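Local coordinates for subtilisin-like serine protease (PDB 1R6V), which is a subtilisin-like, calcium-binding serine endopeptidase that degrades keratin into peptides and lets its bacterium grow on native feathers, at residues V293-N298 against V313-A318; G330-S335 against Q378-A383; T163-T168 against A200-A205. The protein carries 1 engineered substitution. One frame throughout, in Å; residues are numbered along the deposited sequence.

Contacts 1 and 2 are neighbours, their centres about 6 Å apart, while contact 3 lies about 19 Å, centre to centre, from each of them. A probable hydrogen bond of 3.1 Å between Ser332 OG and Ala318 N fastens the loop of contact 2 to the strand of contact 1. Contacts 2 and 3 meet where Met382 CG comes within 3.9 Å of His203 CE1. All three border the charge relay site: contact 2 contains Ser381, the presumed nucleophile, contact 3 contains Ala200, engineered in place of the inferred active-site histidine, and contact 1 brings the side chain of Ser294 to about 5 Å from that of Ser381.

Contact 1 (V293-N298 against V313-A318); sequences VSAGNN and VIQVAA
Val293 and Val316 bind each other through their backbones in a short parallel pairing of strands 290-294 and 314-322. Val293 N donates to Ile314 O (2.9 Å, 171°), and Val316 N returns a bond of equal length to Val293 O, which also receives a CA-H...O contact from Gln315. A third bond, Ala295 N to Val316 O, would extend the pairing, but the position of Val316 O is less certain. Packing is close on the face carrying Val293 and Gln315. The Gln315 chain, with CG anti to the backbone N (chi1 -175°) and extended beyond, lies alongside Ala295 and brings NE2 to 3.3 Å from Ala295 CB; NE2 also has a weak hydrogen bond to Ser335. Val293 CG2 meets Val313 CB at 4.0 Å. On the other face Ser294 and Val316 rest against helix 380-397. The strand ends at Ser294; contact with 313-318 fades at Gly296, and the loop becomes partly exposed at Asn297 and Asn298. This is the core parallel sheet of the subtilisin fold, whose strand end leads into the segment that in subtilisins supplies the oxyanion-hole asparagine.

Contact 2 (G330-S335 against Q378-A383); sequences GFSSRS and QGTSMA
Phe331 brings its ring against Gln378 and Gly379 with CG set between the backbone N and the carbonyl carbon (chi1 51°), while Gln378 has CG anti to its own N (chi1 159°) and runs on extended past the ring. The ring thereby packs beside the Gly-Thr-Ser-Met-Ala motif of the subtilases, where strand 374-378 gives way to the helix headed by Thr380 and Ser381, the latter assigned to the charge relay. Ring and amide planes lie only 13° apart, although the two side chains run obliquely to each other. Gln378 CG approaches Phe331 CE2 to 3.3 Å; the amide nitrogen comes closer still, so close that its exact placement is doubtful. Gly379 keeps its CA 3.3 Å from Phe331 CE1. A side chain on Gly379 would run into Met382 CE, and at these backbone angles it would also press on the carbonyl O of Gln378. Met382 N bonds to Gly379 O at 2.9 Å, starting the weakly bonded first turn of the helix.

No hydrogen bond joins the two segments, so the contact rests on van der Waals packing. Two hydroxyls bond outside the pair: Ser332 OG to Ala318 N and, weakly, Thr380 OG1 to Gly296 O. Beside the ring, Thr380 OG1 lies in plane at its edge, 3.8 Å from Phe331 CE1.

Contact 3 (T163-T168 against A200-A205); sequences TGVDGT and AGTHVA. Engineered in segment 200-205: Ala200 (natural residue His).
Gly201 N donates to Thr163 OG1 (2.9 Å, 159°), and Asp166 N donates to Thr202 OG1 (2.8 Å, 162°), so the loop and the helix start are bound at two points. Thr163 has OG1 between its backbone N and carbonyl carbon (chi1 59°), which directs the oxygen at the helix amide. Thr202 OG1 also gives its proton to a water, 2.6 Å away, that ties the hydroxyl back to the loop by donating to Gly164 O. Gly201 CA adds a CA-H...O contact to Gly164 O, and a CB on this glycine would clash with that oxygen. Within the loop Asp166 forms an Asx turn: OD1 accepts from Thr168 N, and from Thr168 OG1 at 2.6 Å through its syn lone pair. OD2 bonds to Ser356 OG and Gly353 N. An alanine at Asp166 would probably leave Thr168 N and OG1, Ser356 and Gly353 without their acceptor and let the turn relax.

Further out, Val165 CG1 packs on Ala205 CB at 3.8 Å, and CG2 lies near Gly201 O. Helix 200-209, opened by Ala200, engineered in place of the histidine inferred to belong to the charge relay, carries the Gly-Thr-His-Val-Ala sequence of subtilases and sets Val204 against Val160 and Asp162 of strand 157-162, whereas Ala205 and Val165 lean on Ile226 and Pro228 of strand 225-230.

Contact 1 (V293-N298 against V313-A318)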
loop_
_atom_site.group_PDB
_atom_site.type_symbol
_atom_site.label_atom_id
_atom_site.label_comp_id
_atom_site.label_asym_id
_atom_site.label_seq_id
_atom_site.Cartn_x
_atom_site.Cartn_y
_atom_site.Cartn_z
ATOM N N VAL A 293 5.395 -11.434 2.309
ATOM C CA VAL A 293 4.848 -11.140 0.980
ATOM C C VAL A 293 5.835 -11.561 -0.085
ATOM O O VAL A 293 7.037 -11.280 0.010
ATOM C CB VAL A 293 4.580 -9.631 0.809
ATOM C CG1 VAL A 293 3.917 -9.352 -0.547
ATOM C CG2 VAL A 293 3.719 -9.140 1.950
ATOM N N SER A 294 5.338 -12.226 -1.116
ATOM C CA SER A 294 6.251 -12.643 -2.163
ATOM C C SER A 294 6.695 -11.428 -2.989
ATOM O O SER A 294 5.945 -10.456 -3.168
ATOM C CB SER A 294 5.568 -13.666 -3.068
ATOM O OG SER A 294 4.609 -12.988 -3.843
ATOM N N ALA A 295 7.938 -11.476 -3.461
ATOM C CA ALA A 295 8.491 -10.424 -4.319
ATOM C C ALA A 295 7.732 -10.518 -5.649
ATOM O O ALA A 295 7.064 -11.513 -5.908
ATOM C CB ALA A 295 9.984 -10.675 -4.563
ATOM N N GLY A 296 7.842 -9.492 -6.484
ATOM C CA GLY A 296 7.155 -9.488 -7.769
ATOM C C GLY A 296 7.223 -10.760 -8.602
ATOM O O GLY A 296 8.040 -11.654 -8.351
ATOM N N ASN A 297 6.356 -10.831 -9.613
ATOM C CA ASN A 297 6.265 -11.988 -10.505
ATOM C C ASN A 297 7.201 -11.931 -11.708
ATOM O O ASN A 297 7.580 -12.970 -12.254
ATOM C CB ASN A 297 4.829 -12.156 -10.990
ATOM N N ASN A 298 7.556 -10.723 -12.130
ATOM C CA ASN A 298 8.448 -10.546 -13.270
ATOM C C ASN A 298 8.636 -9.069 -13.566
ATOM O O ASN A 298 8.269 -8.213 -12.758
ATOM C CB ASN A 298 7.882 -11.252 -14.505
ATOM N N VAL A 313 7.106 -5.276 5.960
ATOM C CA VAL A 313 6.813 -6.637 5.536
ATOM C C VAL A 313 8.115 -7.372 5.253
ATOM O O VAL A 313 9.167 -6.748 5.102
ATOM C CB VAL A 313 5.956 -6.683 4.247
ATOM C CG1 VAL A 313 4.700 -5.854 4.428
ATOM C CG2 VAL A 313 6.753 -6.219 3.060
ATOM N N ILE A 314 8.037 -8.696 5.226
ATOM C CA ILE A 314 9.194 -9.528 4.911
ATOM C C ILE A 314 8.972 -9.951 3.459
ATOM O O ILE A 314 8.130 -10.807 3.179
ATOM C CB ILE A 314 9.252 -10.793 5.777
ATOM C CG1 ILE A 314 9.373 -10.414 7.260
ATOM C CG2 ILE A 314 10.427 -11.657 5.346
ATOM C CD1 ILE A 314 9.544 -11.621 8.200
ATOM N N GLN A 315 9.715 -9.347 2.536
ATOM C CA GLN A 315 9.555 -9.674 1.112
ATOM C C GLN A 315 10.459 -10.854 0.752
ATOM O O GLN A 315 11.634 -10.868 1.100
ATOM C CB GLN A 315 9.877 -8.450 0.254
ATOM C CG GLN A 315 9.621 -8.684 -1.225
ATOM C CD GLN A 315 9.836 -7.431 -2.070
ATOM O OE1 GLN A 315 9.770 -6.308 -1.570
ATOM N NE2 GLN A 315 10.077 -7.626 -3.360
ATOM N N VAL A 316 9.904 -11.838 0.047
ATOM C CA VAL A 316 10.625 -13.064 -0.264
ATOM C C VAL A 316 10.866 -13.345 -1.738
ATOM O O VAL A 316 9.941 -13.286 -2.546
ATOM C CB VAL A 316 9.851 -14.265 0.328
ATOM C CG1 VAL A 316 10.567 -15.575 0.061
ATOM C CG2 VAL A 316 9.633 -14.045 1.818
ATOM N N ALA A 317 12.111 -13.664 -2.078
ATOM C CA ALA A 317 12.461 -13.988 -3.456
ATOM C C ALA A 317 12.474 -15.495 -3.663
ATOM O O ALA A 317 12.666 -16.267 -2.726
ATOM C CB ALA A 317 13.826 -13.415 -3.790
ATOM N N ALA A 318 12.289 -15.918 -4.911
ATOM C CA ALA A 318 12.290 -17.339 -5.246
ATOM C C ALA A 318 13.698 -17.803 -5.621
ATOM O O ALA A 318 14.375 -17.150 -6.419
ATOM C CB ALA A 318 11.346 -17.584 -6.408
#

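Contact 2 (G330-S335 against Q378-A383)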
loop_
_atom_site.group_PDB
_atom_site.type_symbol
_atom_site.label_atom_id
_atom_site.label_comp_id
_atom_site.label_asym_id
_atom_site.label_seq_id
_atom_site.Cartn_x
_atom_site.Cartn_y
_atom_site.Cartn_z
ATOM N N GLY A 330 14.800 -16.069 -11.377
ATOM C CA GLY A 330 14.777 -15.316 -12.620
ATOM C C GLY A 330 13.512 -14.496 -12.760
ATOM O O GLY A 330 13.553 -13.295 -13.022
ATOM N N PHE A 331 12.375 -15.156 -12.592
ATOM C CA PHE A 331 11.087 -14.486 -12.679
ATOM C C PHE A 331 10.858 -13.681 -11.404
ATOM O O PHE A 331 9.899 -12.917 -11.305
ATOM C CB PHE A 331 9.981 -15.525 -12.851
ATOM C CG PHE A 331 10.035 -16.634 -11.834
ATOM C CD1 PHE A 331 9.752 -16.383 -10.492
ATOM C CD2 PHE A 331 10.400 -17.921 -12.212
ATOM C CE1 PHE A 331 9.831 -17.394 -9.546
ATOM C CE2 PHE A 331 10.483 -18.941 -11.272
ATOM C CZ PHE A 331 10.198 -18.678 -9.936
ATOM N N SER A 332 11.747 -13.860 -10.430
ATOM C CA SER A 332 11.651 -13.152 -9.155
ATOM C C SER A 332 12.057 -11.688 -9.352
ATOM O O SER A 332 13.186 -11.395 -9.760
ATOM C CB SER A 332 12.570 -13.822 -8.121
ATOM O OG SER A 332 12.183 -13.502 -6.795
ATOM N N SER A 333 11.138 -10.770 -9.059
ATOM C CA SER A 333 11.417 -9.348 -9.232
ATOM C C SER A 333 12.548 -8.857 -8.334
ATOM O O SER A 333 12.529 -9.060 -7.114
ATOM C CB SER A 333 10.155 -8.529 -8.977
ATOM N N ARG A 334 13.534 -8.217 -8.958
ATOM C CA ARG A 334 14.692 -7.671 -8.257
ATOM C C ARG A 334 14.306 -6.354 -7.586
ATOM O O ARG A 334 13.807 -5.436 -8.240
ATOM C CB ARG A 334 15.843 -7.440 -9.249
ATOM C CG ARG A 334 17.022 -6.660 -8.679
ATOM C CD ARG A 334 18.179 -6.533 -9.674
ATOM N NE ARG A 334 19.291 -5.771 -9.100
ATOM C CZ ARG A 334 20.494 -5.656 -9.655
ATOM N NH1 ARG A 334 20.758 -6.255 -10.812
ATOM N NH2 ARG A 334 21.436 -4.941 -9.050
ATOM N N SER A 335 14.540 -6.266 -6.281
ATOM C CA SER A 335 14.207 -5.064 -5.527
ATOM C C SER A 335 15.022 -4.978 -4.244
ATOM O O SER A 335 15.326 -5.989 -3.612
ATOM C CB SER A 335 12.710 -5.046 -5.198
ATOM O OG SER A 335 12.306 -6.249 -4.563
ATOM N N GLN A 378 6.316 -23.729 -9.318
ATOM C CA GLN A 378 7.467 -22.850 -9.274
ATOM C C GLN A 378 6.924 -21.429 -9.194
ATOM O O GLN A 378 5.830 -21.148 -9.683
ATOM C CB GLN A 378 8.301 -23.039 -10.539
ATOM C CG GLN A 378 9.218 -21.911 -10.889
ATOM C CD GLN A 378 9.554 -21.924 -12.381
ATOM O OE1 GLN A 378 10.129 -22.882 -12.883
ATOM N NE2 GLN A 378 9.186 -20.860 -13.089
ATOM N N GLY A 379 7.669 -20.545 -8.546
ATOM C CA GLY A 379 7.242 -19.166 -8.457
ATOM C C GLY A 379 7.572 -18.563 -7.113
ATOM O O GLY A 379 7.872 -19.280 -6.156
ATOM N N THR A 380 7.523 -17.240 -7.044
ATOM C CA THR A 380 7.800 -16.580 -5.783
ATOM C C THR A 380 6.700 -16.965 -4.788
ATOM O O THR A 380 6.905 -16.938 -3.572
ATOM C CB THR A 380 7.866 -15.053 -5.964
ATOM O OG1 THR A 380 8.745 -14.743 -7.059
ATOM C CG2 THR A 380 8.429 -14.418 -4.723
ATOM N N SER A 381 5.540 -17.375 -5.298
ATOM C CA SER A 381 4.452 -17.764 -4.399
ATOM C C SER A 381 4.758 -19.119 -3.743
ATOM O O SER A 381 4.117 -19.520 -2.763
ATOM C CB SER A 381 3.116 -17.821 -5.152
ATOM O OG SER A 381 3.081 -18.893 -6.071
ATOM N N MET A 382 5.736 -19.835 -4.294
ATOM C CA MET A 382 6.139 -21.116 -3.728
ATOM C C MET A 382 7.261 -20.879 -2.702
ATOM O O MET A 382 7.499 -21.704 -1.818
ATOM C CB MET A 382 6.626 -22.066 -4.837
ATOM C CG MET A 382 5.535 -22.955 -5.426
ATOM S SD MET A 382 4.140 -21.963 -6.064
ATOM C CE MET A 382 5.054 -20.687 -6.900
ATOM N N ALA A 383 7.945 -19.749 -2.828
ATOM C CA ALA A 383 9.038 -19.418 -1.912
ATOM C C ALA A 383 8.510 -18.817 -0.610
ATOM O O ALA A 383 8.930 -19.190 0.489
ATOM C CB ALA A 383 9.996 -18.420 -2.586
#

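Contact 3 (T163-T168 against A200-A205)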
loop_
_atom_site.group_PDB
_atom_site.type_symbol
_atom_site.label_atom_id
_atom_site.label_comp_id
_atom_site.label_asym_id
_atom_site.label_seq_id
_atom_site.Cartn_x
_atom_site.Cartn_y
_atom_site.Cartn_z
ATOM N N THR A 163 -6.381 -17.812 -2.405
ATOM C CA THR A 163 -7.553 -18.354 -3.107
ATOM C C THR A 163 -8.451 -19.253 -2.250
ATOM O O THR A 163 -9.460 -19.766 -2.748
ATOM C CB THR A 163 -7.123 -19.250 -4.290
ATOM O OG1 THR A 163 -6.317 -20.334 -3.793
ATOM C CG2 THR A 163 -6.319 -18.468 -5.314
ATOM N N GLY A 164 -8.115 -19.432 -0.979
ATOM C CA GLY A 164 -8.889 -20.353 -0.155
ATOM C C GLY A 164 -8.101 -21.656 -0.096
ATOM O O GLY A 164 -7.158 -21.851 -0.878
ATOM N N VAL A 165 -8.483 -22.561 0.797
ATOM C CA VAL A 165 -7.751 -23.820 0.985
ATOM C C VAL A 165 -8.662 -25.052 0.955
ATOM O O VAL A 165 -9.735 -25.028 1.557
ATOM C CB VAL A 165 -7.027 -23.767 2.353
ATOM C CG1 VAL A 165 -6.333 -25.087 2.645
ATOM C CG2 VAL A 165 -6.015 -22.599 2.365
ATOM N N ASP A 166 -8.251 -26.120 0.270
ATOM C CA ASP A 166 -9.072 -27.338 0.254
ATOM C C ASP A 166 -8.766 -28.101 1.535
ATOM O O ASP A 166 -7.892 -28.972 1.575
ATOM C CB ASP A 166 -8.765 -28.231 -0.952
ATOM C CG ASP A 166 -9.610 -29.511 -0.946
ATOM O OD1 ASP A 166 -10.426 -29.671 -0.014
ATOM O OD2 ASP A 166 -9.466 -30.337 -1.868
ATOM N N GLY A 167 -9.494 -27.756 2.590
ATOM C CA GLY A 167 -9.288 -28.378 3.884
ATOM C C GLY A 167 -9.652 -29.850 3.933
ATOM O O GLY A 167 -9.384 -30.515 4.935
ATOM N N THR A 168 -10.243 -30.370 2.863
ATOM C CA THR A 168 -10.625 -31.780 2.851
ATOM C C THR A 168 -9.474 -32.660 2.362
ATOM O O THR A 168 -9.590 -33.882 2.324
ATOM C CB THR A 168 -11.891 -32.032 1.981
ATOM O OG1 THR A 168 -11.579 -31.888 0.594
ATOM C CG2 THR A 168 -12.995 -31.053 2.358
ATOM N N ALA A 200 -3.848 -22.436 -5.754
ATOM C CA ALA A 200 -2.711 -21.823 -5.066
ATOM C C ALA A 200 -2.701 -21.888 -3.550
ATOM O O ALA A 200 -1.722 -22.335 -2.965
ATOM C CB ALA A 200 -2.549 -20.382 -5.507
ATOM N N GLY A 201 -3.779 -21.442 -2.919
ATOM C CA GLY A 201 -3.825 -21.444 -1.456
ATOM C C GLY A 201 -3.595 -22.798 -0.806
ATOM O O GLY A 201 -3.004 -22.916 0.272
ATOM N N THR A 202 -4.080 -23.851 -1.452
ATOM C CA THR A 202 -3.896 -25.201 -0.911
ATOM C C THR A 202 -2.434 -25.627 -1.012
ATOM O O THR A 202 -1.903 -26.282 -0.114
ATOM C CB THR A 202 -4.747 -26.215 -1.684
ATOM O OG1 THR A 202 -6.120 -25.825 -1.599
ATOM C CG2 THR A 202 -4.603 -27.615 -1.101
ATOM N N HIS A 203 -1.793 -25.265 -2.122
ATOM C CA HIS A 203 -0.381 -25.587 -2.318
ATOM C C HIS A 203 0.410 -24.851 -1.221
ATOM O O HIS A 203 1.294 -25.417 -0.575
ATOM C CB HIS A 203 0.048 -25.164 -3.732
ATOM C CG HIS A 203 1.304 -25.818 -4.210
ATOM N ND1 HIS A 203 2.556 -25.308 -3.943
ATOM C CD2 HIS A 203 1.504 -26.954 -4.926
ATOM C CE1 HIS A 203 3.473 -26.097 -4.473
ATOM N NE2 HIS A 203 2.862 -27.105 -5.077
ATOM N N VAL A 204 0.060 -23.592 -0.999
ATOM C CA VAL A 204 0.684 -22.772 0.039
ATOM C C VAL A 204 0.508 -23.424 1.411
ATOM O O VAL A 204 1.467 -23.570 2.177
ATOM C CB VAL A 204 0.021 -21.372 0.085
ATOM C CG1 VAL A 204 0.493 -20.596 1.321
ATOM C CG2 VAL A 204 0.342 -20.607 -1.200
ATOM N N ALA A 205 -0.727 -23.802 1.722
ATOM C CA ALA A 205 -1.041 -24.425 2.998
ATOM C C ALA A 205 -0.210 -25.685 3.256
ATOM O O ALA A 205 0.273 -25.893 4.360
ATOM C CB ALA A 205 -2.542 -24.757 3.068
HETATM O O HOH W 1 -6.611 -23.622 -2.897
#